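CyaB (Pseudomonas aeruginosa, PDB 3R5G) probably makes cyclic AMP from ATP as an adenylyl cyclase, this chain being the catalytic domain of a longer, membrane-anchored protein. Local coordinates at residues N41-I46 with K93-Q98; G51-K56 with G67-Q72; A80-G85 with D166-R171. All blocks are in the same frame, centred on the assembly; numbering follows the deposited sequence.

Interaction 1: residues N41-I46 with K93-Q98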
ATOM      1  N   ASN A  41       5.146  -8.881 -14.678  1.00 14.15           N
ATOM      2  CA  ASN A  41       5.147  -8.644 -16.112  1.00 16.38           C
ATOM      3  C   ASN A  41       3.899  -9.310 -16.761  1.00 13.74           C
ATOM      4  O   ASN A  41       3.245  -8.686 -17.554  1.00 16.05           O
ATOM      5  CB  ASN A  41       6.411  -9.273 -16.736  1.00 16.86           C
ATOM      6  CG  ASN A  41       6.731  -8.663 -18.062  1.00 21.55           C
ATOM      7  OD1 ASN A  41       6.781  -7.446 -18.237  1.00 22.03           O
ATOM      8  ND2 ASN A  41       6.817  -9.529 -19.068  1.00 25.59           N
ATOM      9  N   GLU A  42       3.591 -10.523 -16.270  1.00 14.96           N
ATOM     10  CA  GLU A  42       2.392 -11.235 -16.841  1.00 15.82           C
ATOM     11  C   GLU A  42       1.120 -10.532 -16.475  1.00 14.83           C
ATOM     12  O   GLU A  42       0.276 -10.315 -17.324  1.00 16.26           O
ATOM     13  CB  GLU A  42       2.270 -12.675 -16.399  1.00 15.72           C
ATOM     14  CG  GLU A  42       3.429 -13.568 -16.959  1.00 19.99           C
ATOM     15  CD  GLU A  42       3.314 -13.689 -18.479  1.00 28.36           C
ATOM     16  OE1 GLU A  42       2.296 -14.240 -18.947  1.00 26.10           O
ATOM     17  OE2 GLU A  42       4.186 -13.171 -19.226  1.00 31.45           O
ATOM     18  N   MET A  43       1.065 -10.052 -15.213  1.00 15.04           N
ATOM     19  CA  MET A  43      -0.137  -9.261 -14.832  1.00 16.32           C
ATOM     20  C   MET A  43      -0.267  -7.967 -15.588  1.00 15.74           C
ATOM     21  O   MET A  43      -1.351  -7.553 -15.976  1.00 14.93           O
ATOM     22  CB  MET A  43      -0.155  -8.969 -13.332  1.00 13.58           C
ATOM     23  CG  MET A  43      -0.274 -10.162 -12.479  1.00 14.73           C
ATOM     24  SD  MET A  43      -1.702 -11.207 -12.788  1.00 16.66           S
ATOM     25  CE  MET A  43      -0.969 -12.583 -13.688  1.00 22.48           C
ATOM     26  N   SER A  44       0.859  -7.263 -15.825  1.00 15.10           N
ATOM     27  CA  SER A  44       0.855  -6.087 -16.615  1.00 15.98           C
ATOM     28  C   SER A  44       0.312  -6.310 -18.049  1.00 14.98           C
ATOM     29  O   SER A  44      -0.482  -5.502 -18.536  1.00 17.05           O
ATOM     30  CB  SER A  44       2.295  -5.539 -16.632  1.00 16.56           C
ATOM     31  OG  SER A  44       2.310  -4.484 -17.547  1.00 28.23           O
ATOM     32  N   LYS A  45       0.726  -7.392 -18.694  1.00 15.37           N
ATOM     33  CA  LYS A  45       0.224  -7.684 -19.985  1.00 15.14           C
ATOM     34  C   LYS A  45      -1.304  -7.912 -20.004  1.00 14.81           C
ATOM     35  O   LYS A  45      -1.970  -7.447 -20.877  1.00 15.23           O
ATOM     36  CB  LYS A  45       0.877  -8.965 -20.499  1.00 15.20           C
ATOM     37  CG  LYS A  45       2.401  -8.766 -20.789  1.00 20.53           C
ATOM     38  CD  LYS A  45       2.903  -9.941 -21.523  1.00 22.57           C
ATOM     39  CE  LYS A  45       4.302  -9.579 -22.027  1.00 29.43           C
ATOM     40  NZ  LYS A  45       5.318 -10.670 -21.975  1.00 35.70           N
ATOM     41  N   ILE A  46      -1.810  -8.635 -18.981  1.00 13.26           N
ATOM     42  CA  ILE A  46      -3.262  -8.783 -18.912  1.00 14.02           C
ATOM     43  C   ILE A  46      -4.039  -7.474 -18.658  1.00 13.06           C
ATOM     44  O   ILE A  46      -5.019  -7.209 -19.327  1.00 12.73           O
ATOM     45  CB  ILE A  46      -3.636  -9.848 -17.835  1.00 11.95           C
ATOM     46  CG1 ILE A  46      -2.958 -11.172 -18.148  1.00 14.20           C
ATOM     47  CG2 ILE A  46      -5.190  -9.995 -17.753  1.00 12.31           C
ATOM     48  CD1 ILE A  46      -3.073 -12.286 -17.147  1.00 13.18           C
ATOM     49  N   LYS A  93      -3.192 -20.100 -12.734  1.00 16.47           N
ATOM     50  CA  LYS A  93      -3.047 -21.598 -12.773  1.00 18.52           C
ATOM     51  C   LYS A  93      -1.871 -21.967 -13.653  1.00 18.70           C
ATOM     52  O   LYS A  93      -1.104 -22.910 -13.352  1.00 22.79           O
ATOM     53  CB  LYS A  93      -4.283 -22.270 -13.362  1.00 19.44           C
ATOM     54  CG  LYS A  93      -5.514 -21.944 -12.550  1.00 24.18           C
ATOM     55  CD  LYS A  93      -6.709 -22.684 -13.158  1.00 30.13           C
ATOM     56  CE  LYS A  93      -7.962 -22.541 -12.292  1.00 36.85           C
ATOM     57  NZ  LYS A  93      -7.990 -21.191 -11.598  1.00 44.13           N
ATOM     58  N   VAL A  94      -1.731 -21.260 -14.762  1.00 19.54           N
ATOM     59  CA  VAL A  94      -0.595 -21.485 -15.656  1.00 19.67           C
ATOM     60  C   VAL A  94       0.713 -21.144 -14.928  1.00 19.81           C
ATOM     61  O   VAL A  94       1.691 -21.905 -14.980  1.00 19.05           O
ATOM     62  CB  VAL A  94      -0.747 -20.641 -16.851  1.00 20.57           C
ATOM     63  CG1 VAL A  94       0.362 -20.913 -17.861  1.00 20.87           C
ATOM     64  CG2 VAL A  94      -2.129 -20.934 -17.558  1.00 21.78           C
ATOM     65  N   LEU A  95       0.775 -19.964 -14.274  1.00 18.83           N
ATOM     66  CA  LEU A  95       1.992 -19.608 -13.632  1.00 18.57           C
ATOM     67  C   LEU A  95       2.364 -20.591 -12.553  1.00 18.26           C
ATOM     68  O   LEU A  95       3.575 -20.860 -12.378  1.00 19.76           O
ATOM     69  CB  LEU A  95       1.911 -18.156 -13.099  1.00 18.32           C
ATOM     70  CG  LEU A  95       1.754 -17.089 -14.187  1.00 17.51           C
ATOM     71  CD1 LEU A  95       1.529 -15.713 -13.442  1.00 18.39           C
ATOM     72  CD2 LEU A  95       2.926 -16.994 -15.211  1.00 24.13           C
ATOM     73  N   ARG A  96       1.389 -21.052 -11.774  1.00 19.39           N
ATOM     74  CA  ARG A  96       1.674 -22.039 -10.711  1.00 21.35           C
ATOM     75  C   ARG A  96       2.283 -23.310 -11.321  1.00 22.14           C
ATOM     76  O   ARG A  96       3.146 -23.909 -10.709  1.00 23.08           O
ATOM     77  CB  ARG A  96       0.469 -22.425  -9.869  1.00 21.73           C
ATOM     78  CG  ARG A  96       0.095 -21.373  -8.830  1.00 26.13           C
ATOM     79  CD  ARG A  96      -0.815 -22.004  -7.779  1.00 30.71           C
ATOM     80  NE  ARG A  96      -2.098 -22.244  -8.424  1.00 29.93           N
ATOM     81  CZ  ARG A  96      -3.060 -21.323  -8.546  1.00 29.45           C
ATOM     82  NH1 ARG A  96      -4.170 -21.604  -9.210  1.00 27.58           N
ATOM     83  NH2 ARG A  96      -2.896 -20.142  -7.977  1.00 23.66           N
ATOM     84  N   GLN A  97       1.780 -23.727 -12.478  1.00 22.04           N
ATOM     85  CA  GLN A  97       2.300 -24.980 -13.116  1.00 24.85           C
ATOM     86  C   GLN A  97       3.760 -24.724 -13.513  1.00 24.70           C
ATOM     87  O   GLN A  97       4.667 -25.570 -13.353  1.00 27.52           O
ATOM     88  CB  GLN A  97       1.520 -25.314 -14.396  1.00 25.61           C
ATOM     89  CG  GLN A  97       0.026 -25.689 -14.202  1.00 35.03           C
ATOM     90  CD  GLN A  97      -0.841 -25.536 -15.488  1.00 41.64           C
ATOM     91  OE1 GLN A  97      -0.411 -25.893 -16.609  1.00 45.53           O
ATOM     92  NE2 GLN A  97      -2.076 -25.007 -15.321  1.00 41.72           N
ATOM     93  N   GLN A  98       4.029 -23.551 -14.037  1.00 22.97           N
ATOM     94  CA  GLN A  98       5.399 -23.221 -14.376  1.00 23.38           C
ATOM     95  C   GLN A  98       6.279 -23.201 -13.143  1.00 25.34           C
ATOM     96  O   GLN A  98       7.426 -23.727 -13.154  1.00 27.80           O
ATOM     97  CB  GLN A  98       5.525 -21.897 -15.129  1.00 22.21           C
ATOM     98  CG  GLN A  98       4.816 -21.935 -16.400  1.00 21.29           C
ATOM     99  CD  GLN A  98       4.825 -20.636 -17.146  1.00 26.80           C
ATOM    100  OE1 GLN A  98       5.282 -19.582 -16.622  1.00 28.63           O
ATOM    101  NE2 GLN A  98       4.375 -20.692 -18.396  1.00 22.38           N
TER
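Glu42 and Leu95 mark the point where the two helical segments come nearest, their CA atoms 9.0 Å apart. The segment 41-46 lies on helix 29-50 and 93-98 on helix 74-100, and the CA traces of the two run in broadly opposite directions. No hydrogen bond spans the gap; what joins them is three side chains.

Leu95 points at the other helix and meets it with both branches. Leu95 CD2 lies 3.9 Å from Glu42 CG, and Leu95 CD1 lies 4.0 Å from Met43 CE, so the fork divides its contacts between two consecutive residues. It also reaches Asn38 and Tyr39, one turn earlier on helix 29-50.

Glu42 contributes methylene rather than carboxylate. The chain bends at chi2 (-67°), which leaves CG against the leucine and turns the acid group off the contact. There OE1 is hydrogen-bonded to His91 of the opposite helix, while Glu42 OE2 has a long salt bridge to Lys45 NZ (3.9 Å).

Met43 starts out alongside the other helix, and bends at chi2 and at the thioether, where chi3 of 104° is not a staggered value, bring CE to Leu95. The two side chains pass in opposite directions, and Met43 also touches Met88.

Off the contact, toward the dimer partner, Asn41 OD1 accepts from Asp127 N of the second subunit. Two antiparallel helices, each following a strand of the same sheet, are the helical layer of the ferredoxin-like βαββαβ core found in class III nucleotidyl cyclases.

Interaction 2: residues G51-K56 with G67-Q72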
ATOM      1  N   GLY A  51      -7.447  -3.081 -21.128  1.00 11.29           N
ATOM      2  CA  GLY A  51      -7.693  -1.614 -21.243  1.00 12.69           C
ATOM      3  C   GLY A  51      -7.496  -0.926 -19.876  1.00 11.41           C
ATOM      4  O   GLY A  51      -7.923   0.199 -19.744  1.00 16.07           O
ATOM      5  N   GLY A  52      -6.811  -1.523 -18.891  1.00 10.83           N
ATOM      6  CA  GLY A  52      -6.711  -0.873 -17.581  1.00  9.87           C
ATOM      7  C   GLY A  52      -5.537   0.080 -17.522  1.00 11.98           C
ATOM      8  O   GLY A  52      -4.615   0.013 -18.362  1.00 15.97           O
ATOM      9  N   THR A  53      -5.593   0.960 -16.574  1.00 11.36           N
ATOM     10  CA  THR A  53      -4.474   1.821 -16.302  1.00 12.20           C
ATOM     11  C   THR A  53      -3.754   1.303 -15.106  1.00 12.96           C
ATOM     12  O   THR A  53      -4.276   1.241 -13.978  1.00 12.91           O
ATOM     13  CB  THR A  53      -5.013   3.275 -15.993  1.00 12.23           C
ATOM     14  OG1 THR A  53      -5.826   3.799 -17.102  1.00 14.49           O
ATOM     15  CG2 THR A  53      -3.839   4.233 -15.544  1.00 13.66           C
ATOM     16  N   ILE A  54      -2.544   0.860 -15.320  1.00 13.31           N
ATOM     17  CA  ILE A  54      -1.714   0.318 -14.261  1.00 14.46           C
ATOM     18  C   ILE A  54      -1.199   1.443 -13.423  1.00 17.06           C
ATOM     19  O   ILE A  54      -0.494   2.369 -13.934  1.00 18.83           O
ATOM     20  CB  ILE A  54      -0.582  -0.606 -14.763  1.00 16.39           C
ATOM     21  CG1 ILE A  54      -1.196  -1.677 -15.623  1.00 17.49           C
ATOM     22  CG2 ILE A  54       0.143  -1.148 -13.579  1.00 20.06           C
ATOM     23  CD1 ILE A  54      -0.150  -2.421 -16.496  1.00 25.49           C
ATOM     24  N   ASP A  55      -1.488   1.373 -12.133  1.00 18.06           N
ATOM     25  CA  ASP A  55      -1.114   2.502 -11.295  1.00 20.74           C
ATOM     26  C   ASP A  55       0.237   2.284 -10.743  1.00 22.97           C
ATOM     27  O   ASP A  55       1.153   3.110 -10.933  1.00 24.82           O
ATOM     28  CB  ASP A  55      -2.079   2.737 -10.152  1.00 20.73           C
ATOM     29  CG  ASP A  55      -1.690   3.967  -9.342  1.00 23.28           C
ATOM     30  OD1 ASP A  55      -0.510   4.065  -8.897  1.00 23.71           O
ATOM     31  OD2 ASP A  55      -2.583   4.794  -9.126  1.00 27.44           O
ATOM     32  N   LYS A  56       0.409   1.195 -10.046  1.00 21.23           N
ATOM     33  CA  LYS A  56       1.681   0.912  -9.402  1.00 22.34           C
ATOM     34  C   LYS A  56       1.633  -0.507  -8.906  1.00 21.44           C
ATOM     35  O   LYS A  56       0.521  -1.197  -8.858  1.00 18.50           O
ATOM     36  CB  LYS A  56       1.965   1.837  -8.206  1.00 22.40           C
ATOM     37  CG  LYS A  56       0.942   1.618  -7.068  1.00 23.04           C
ATOM     38  CD  LYS A  56       1.207   2.446  -5.824  1.00 27.62           C
ATOM     39  CE  LYS A  56       1.455   3.911  -6.161  1.00 30.11           C
ATOM     40  NZ  LYS A  56       0.166   4.599  -6.299  1.00 32.53           N
ATOM     41  N   GLY A  67     -11.501   3.822 -16.219  1.00  9.98           N
ATOM     42  CA  GLY A  67     -12.371   5.007 -16.329  1.00 11.06           C
ATOM     43  C   GLY A  67     -11.510   6.273 -16.536  1.00 11.86           C
ATOM     44  O   GLY A  67     -12.104   7.346 -16.722  1.00 14.61           O
ATOM     45  N   ASP A  68     -10.215   6.155 -16.437  1.00 11.21           N
ATOM     46  CA  ASP A  68      -9.331   7.305 -16.666  1.00 13.26           C
ATOM     47  C   ASP A  68      -8.006   6.669 -17.073  1.00 14.47           C
ATOM     48  O   ASP A  68      -7.616   5.668 -16.487  1.00 13.06           O
ATOM     49  CB  ASP A  68      -9.176   8.178 -15.396  1.00 14.73           C
ATOM     50  CG  ASP A  68      -8.108   9.248 -15.610  1.00 15.04           C
ATOM     51  OD1 ASP A  68      -8.536  10.345 -15.932  1.00 19.32           O
ATOM     52  OD2 ASP A  68      -6.916   9.014 -15.423  1.00 16.65           O
ATOM     53  N   PRO A  69      -7.217   7.303 -18.029  1.00 14.76           N
ATOM     54  CA  PRO A  69      -7.552   8.544 -18.710  1.00 17.35           C
ATOM     55  C   PRO A  69      -8.667   8.488 -19.715  1.00 18.85           C
ATOM     56  O   PRO A  69      -9.245   9.549 -20.065  1.00 22.37           O
ATOM     57  CB  PRO A  69      -6.201   8.841 -19.477  1.00 15.70           C
ATOM     58  CG  PRO A  69      -5.101   8.299 -18.654  1.00 16.59           C
ATOM     59  CD  PRO A  69      -5.824   6.965 -18.137  1.00 14.44           C
ATOM     60  N   SER A  70      -9.035   7.287 -20.186  1.00 17.48           N
ATOM     61  CA  SER A  70     -10.147   7.148 -21.079  1.00 17.12           C
ATOM     62  C   SER A  70     -11.198   6.300 -20.363  1.00 18.78           C
ATOM     63  O   SER A  70     -10.897   5.663 -19.364  1.00 16.14           O
ATOM     64  CB  SER A  70      -9.750   6.480 -22.399  1.00 18.07           C
ATOM     65  OG  SER A  70      -9.322   5.132 -22.137  1.00 22.15           O
ATOM     66  N   THR A  71     -12.365   6.240 -20.954  1.00 18.22           N
ATOM     67  CA  THR A  71     -13.488   5.476 -20.423  1.00 18.35           C
ATOM     68  C   THR A  71     -14.326   4.887 -21.520  1.00 18.83           C
ATOM     69  O   THR A  71     -14.570   5.502 -22.582  1.00 21.81           O
ATOM     70  CB  THR A  71     -14.349   6.349 -19.469  1.00 18.89           C
ATOM     71  OG1 THR A  71     -15.476   5.614 -18.986  1.00 17.65           O
ATOM     72  CG2 THR A  71     -14.900   7.632 -20.203  1.00 20.09           C
ATOM     73  N   GLN A  72     -14.806   3.664 -21.289  1.00 17.50           N
ATOM     74  CA  GLN A  72     -15.904   3.037 -22.052  1.00 19.18           C
ATOM     75  C   GLN A  72     -17.334   3.280 -21.497  1.00 16.85           C
ATOM     76  O   GLN A  72     -18.246   2.606 -21.969  1.00 19.63           O
ATOM     77  CB  GLN A  72     -15.595   1.548 -22.161  1.00 20.99           C
ATOM     78  CG  GLN A  72     -14.129   1.286 -22.734  1.00 22.88           C
ATOM     79  CD  GLN A  72     -13.889  -0.202 -23.151  1.00 27.81           C
ATOM     80  OE1 GLN A  72     -14.816  -0.951 -23.323  1.00 28.71           O
ATOM     81  NE2 GLN A  72     -12.640  -0.545 -23.459  1.00 38.43           N
TER
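Thr53 is tied to the backbone at Asp68 by one hydrogen bond, OG1 to Asp68 O, at 2.7 Å. The hydroxyl donates in the carbonyl plane and on a lone pair, with a C=O to donor angle of 133°. Thr53 has its OG1 beside the backbone N (chi1 -57°), and this torsion carries the hydroxyl to the loop. Thr53 CA and Asp68 CA stay 7.3 Å apart, so the side chain does the bridging.

Van der Waals contact comes from the proline that follows. The peptide before Pro69 is cis, which sets CD on the same side of the C-N bond as Asp68 O. Thr53 OG1 therefore meets both, lying 3.3 Å from Pro69 CD.

Charged groups add further bonds. The carboxylate of Asp68 is not used by Thr53: OD2 is hydrogen-bonded to Tyr132 and OD1 forms a salt bridge with Lys8, so this residue is held through its side chain as well as its carbonyl. Further along the strand, away from the contact, Lys56 NZ forms a hydrogen-bonded salt bridge with Asp55 OD1 at 2.7 Å, approaching 38° out of the carboxylate plane, while Asp55 OD2 is engaged by Thr133.

Backbone conformation completes the account. Gly51 leaves helix 29-50 with a positive phi in a Schellman motif, after which the chain enters strand 53-58. Thr53 pairs there with Phe65 of the antiparallel strand 61-66, and just beyond that strand comes the loop holding Asp68. The bond thus fastens the open ends of a β-hairpin, 53-58 with 61-66, the central ββ unit of the ferredoxin-like βαββαβ core of the cyclase domain.

Interaction 3: residues A80-G85 with D166-R171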
ATOM      1  N   ALA A  80     -14.876  -4.553 -17.753  1.00  9.38           N
ATOM      2  CA  ALA A  80     -13.496  -4.785 -18.110  1.00  9.76           C
ATOM      3  C   ALA A  80     -12.573  -5.118 -16.906  1.00  8.46           C
ATOM      4  O   ALA A  80     -11.745  -6.082 -16.941  1.00  9.15           O
ATOM      5  CB  ALA A  80     -12.951  -3.532 -18.871  1.00 10.89           C
ATOM      6  N   ALA A  81     -12.809  -4.380 -15.773  1.00  7.17           N
ATOM      7  CA  ALA A  81     -11.961  -4.593 -14.615  1.00  8.30           C
ATOM      8  C   ALA A  81     -12.239  -6.028 -14.098  1.00  8.55           C
ATOM      9  O   ALA A  81     -11.323  -6.691 -13.714  1.00  7.88           O
ATOM     10  CB  ALA A  81     -12.358  -3.605 -13.505  1.00  8.50           C
ATOM     11  N   VAL A  82     -13.493  -6.401 -13.942  1.00  7.62           N
ATOM     12  CA  VAL A  82     -13.750  -7.761 -13.349  1.00  7.56           C
ATOM     13  C   VAL A  82     -13.309  -8.857 -14.291  1.00  7.92           C
ATOM     14  O   VAL A  82     -12.816  -9.904 -13.821  1.00  9.03           O
ATOM     15  CB  VAL A  82     -15.218  -7.806 -13.008  1.00  7.77           C
ATOM     16  CG1 VAL A  82     -15.669  -9.181 -12.373  1.00 10.46           C
ATOM     17  CG2 VAL A  82     -15.497  -6.774 -11.894  1.00  9.53           C
ATOM     18  N   SER A  83     -13.518  -8.667 -15.602  1.00  8.74           N
ATOM     19  CA  SER A  83     -13.086  -9.657 -16.601  1.00  8.90           C
ATOM     20  C   SER A  83     -11.600  -9.775 -16.562  1.00  8.76           C
ATOM     21  O   SER A  83     -11.070 -10.897 -16.692  1.00  9.22           O
ATOM     22  CB  SER A  83     -13.602  -9.270 -18.023  1.00  9.58           C
ATOM     23  OG  SER A  83     -15.023  -9.205 -18.007  1.00 10.42           O
ATOM     24  N   MET A  84     -10.847  -8.666 -16.369  1.00  8.74           N
ATOM     25  CA  MET A  84      -9.413  -8.734 -16.196  1.00  9.10           C
ATOM     26  C   MET A  84      -9.066  -9.599 -14.984  1.00  9.56           C
ATOM     27  O   MET A  84      -8.186 -10.488 -15.045  1.00  9.40           O
ATOM     28  CB  MET A  84      -8.940  -7.301 -16.079  1.00  7.80           C
ATOM     29  CG  MET A  84      -7.459  -7.237 -15.799  1.00 11.57           C
ATOM     30  SD  MET A  84      -6.827  -5.682 -15.180  1.00 10.56           S
ATOM     31  CE  MET A  84      -7.608  -5.805 -13.520  1.00 10.16           C
ATOM     32  N   GLY A  85      -9.797  -9.385 -13.891  1.00  8.14           N
ATOM     33  CA  GLY A  85      -9.505 -10.218 -12.708  1.00  8.63           C
ATOM     34  C   GLY A  85      -9.771 -11.697 -12.935  1.00  6.63           C
ATOM     35  O   GLY A  85      -8.943 -12.510 -12.499  1.00  8.67           O
ATOM     36  N   ASP A 166     -25.658  -8.362 -15.214  1.00 14.17           N
ATOM     37  CA  ASP A 166     -26.283  -9.042 -16.347  1.00 17.55           C
ATOM     38  C   ASP A 166     -25.314  -9.835 -17.171  1.00 16.91           C
ATOM     39  O   ASP A 166     -25.746 -10.659 -17.936  1.00 19.19           O
ATOM     40  CB  ASP A 166     -26.949  -7.979 -17.222  1.00 19.23           C
ATOM     41  CG  ASP A 166     -26.054  -6.720 -17.447  1.00 27.08           C
ATOM     42  OD1 ASP A 166     -25.266  -6.166 -16.539  1.00 34.23           O
ATOM     43  OD2 ASP A 166     -26.240  -6.158 -18.573  1.00 40.11           O
ATOM     44  N   VAL A 167     -24.003  -9.600 -17.025  1.00 13.66           N
ATOM     45  CA  VAL A 167     -23.023 -10.273 -17.847  1.00 15.91           C
ATOM     46  C   VAL A 167     -21.946 -11.084 -17.083  1.00 15.20           C
ATOM     47  O   VAL A 167     -21.279 -11.881 -17.689  1.00 17.12           O
ATOM     48  CB  VAL A 167     -22.438  -9.353 -18.887  1.00 19.77           C
ATOM     49  CG1 VAL A 167     -23.558  -8.497 -19.548  1.00 25.95           C
ATOM     50  CG2 VAL A 167     -21.508  -8.432 -18.271  1.00 20.09           C
ATOM     51  N   ILE A 168     -21.785 -10.850 -15.787  1.00 11.92           N
ATOM     52  CA  ILE A 168     -20.833 -11.606 -15.024  1.00 10.86           C
ATOM     53  C   ILE A 168     -21.569 -12.229 -13.842  1.00  8.95           C
ATOM     54  O   ILE A 168     -22.319 -11.610 -13.118  1.00 11.44           O
ATOM     55  CB  ILE A 168     -19.668 -10.692 -14.493  1.00 11.06           C
ATOM     56  CG1 ILE A 168     -18.832 -10.282 -15.728  1.00 13.18           C
ATOM     57  CG2 ILE A 168     -18.861 -11.418 -13.379  1.00 13.09           C
ATOM     58  CD1 ILE A 168     -17.647  -9.315 -15.404  1.00 16.10           C
ATOM     59  N   MET A 169     -21.278 -13.504 -13.630  1.00  9.60           N
ATOM     60  CA  MET A 169     -21.972 -14.278 -12.589  1.00  9.75           C
ATOM     61  C   MET A 169     -21.334 -14.032 -11.211  1.00 10.73           C
ATOM     62  O   MET A 169     -20.100 -14.076 -11.050  1.00 10.51           O
ATOM     63  CB  MET A 169     -21.794 -15.768 -12.862  1.00  9.82           C
ATOM     64  CG  MET A 169     -22.659 -16.638 -12.072  1.00 12.36           C
ATOM     65  SD  MET A 169     -24.391 -16.640 -12.600  1.00 14.38           S
ATOM     66  CE  MET A 169     -24.255 -17.407 -14.225  1.00 16.09           C
ATOM     67  N   CYS A 170     -22.173 -13.713 -10.214  1.00 11.62           N
ATOM     68  CA  CYS A 170     -21.703 -13.319  -8.876  1.00 10.56           C
ATOM     69  C   CYS A 170     -22.511 -14.124  -7.843  1.00 12.41           C
ATOM     70  O   CYS A 170     -23.629 -14.586  -8.128  1.00 13.28           O
ATOM     71  CB  CYS A 170     -21.960 -11.809  -8.633  1.00  9.20           C
ATOM     72  SG  CYS A 170     -21.013 -10.778  -9.844  1.00 13.47           S
ATOM     73  N   ARG A 171     -22.008 -14.113  -6.621  1.00  9.81           N
ATOM     74  CA  ARG A 171     -22.726 -14.711  -5.474  1.00 10.82           C
ATOM     75  C   ARG A 171     -22.565 -13.809  -4.283  1.00 11.52           C
ATOM     76  O   ARG A 171     -21.493 -13.366  -3.931  1.00 11.09           O
ATOM     77  CB  ARG A 171     -21.963 -15.987  -5.180  1.00 14.35           C
ATOM     78  CG  ARG A 171     -22.693 -16.748  -4.187  1.00 18.72           C
ATOM     79  CD  ARG A 171     -22.070 -18.135  -3.955  1.00 19.46           C
ATOM     80  NE  ARG A 171     -21.238 -18.818  -4.938  1.00 32.12           N
ATOM     81  CZ  ARG A 171     -21.575 -19.884  -5.672  1.00 34.66           C
ATOM     82  NH1 ARG A 171     -20.638 -20.421  -6.431  1.00 32.50           N
ATOM     83  NH2 ARG A 171     -22.808 -20.389  -5.699  1.00 34.43           N
TER
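The torsions of Ile168 and Val82 turn a methyl of each toward the other. In Ile168 the CG1 branch lies beside the backbone N (chi1 -70°) and then runs straight out (chi2 178°), carrying CD1 to the helix. In Val82 the CG1 methyl is opposite its own N (chi1 180°), and it meets Ile168 CD1 at 3.6 Å.

One isoleucine tip touches two consecutive helix residues. Ile168 CD1 also lies 3.7 Å from Ser83 OG. On the second branch, Ile168 CG2 is 4.0 Å from Val82 CG1. The side chains of Val82 and Ile168 cross at a slant, and both set out toward the facing segment. The closest CA pair is Ser83 with Ile168, 8.1 Å apart.

Around this pair, Val82 also packs on Thr160 and Ile164 of helix 158-164, and both Val82 and Ile168 touch Val190 of strand 185-190. Ser83 has Tyr50 of helix 29-50 as a further neighbour.

Chemically the contact is apolar, without a hydrogen bond between the segments. The one polar atom in it, Ser83 OG, is bonded to the carbonyl of Val79 one turn back in its own helix, so a methyl group can lie against the buried hydroxyl without costing it a polar partner. The contact between helix 74-100 and the chain leading into strand 170-176 thus probably rests on dispersion and burial of apolar surface.

In the fold
The three contacts lie in one catalytic domain, with centres about 21 Å (1 and 2), about 19 Å (1 and 3) and about 17 Å (2 and 3) apart. Helix 74-100 serves interactions 1 and 3, which alternate along the chain and meet where Ile46 packs on Met84. Interaction 2 is nested inside the loop closed by interaction 1; helix 29-50 runs on into strand 53-58, and Ser44 touches Ile54. Interactions 2 and 3 follow in series, about 5 Å apart at their nearest atoms, and reach the same sheet. Segments of interactions 1 and 2 touch the second subunit, linking helical layer and hairpin to the dimer; no other chain of the assembly touches those of interaction 3.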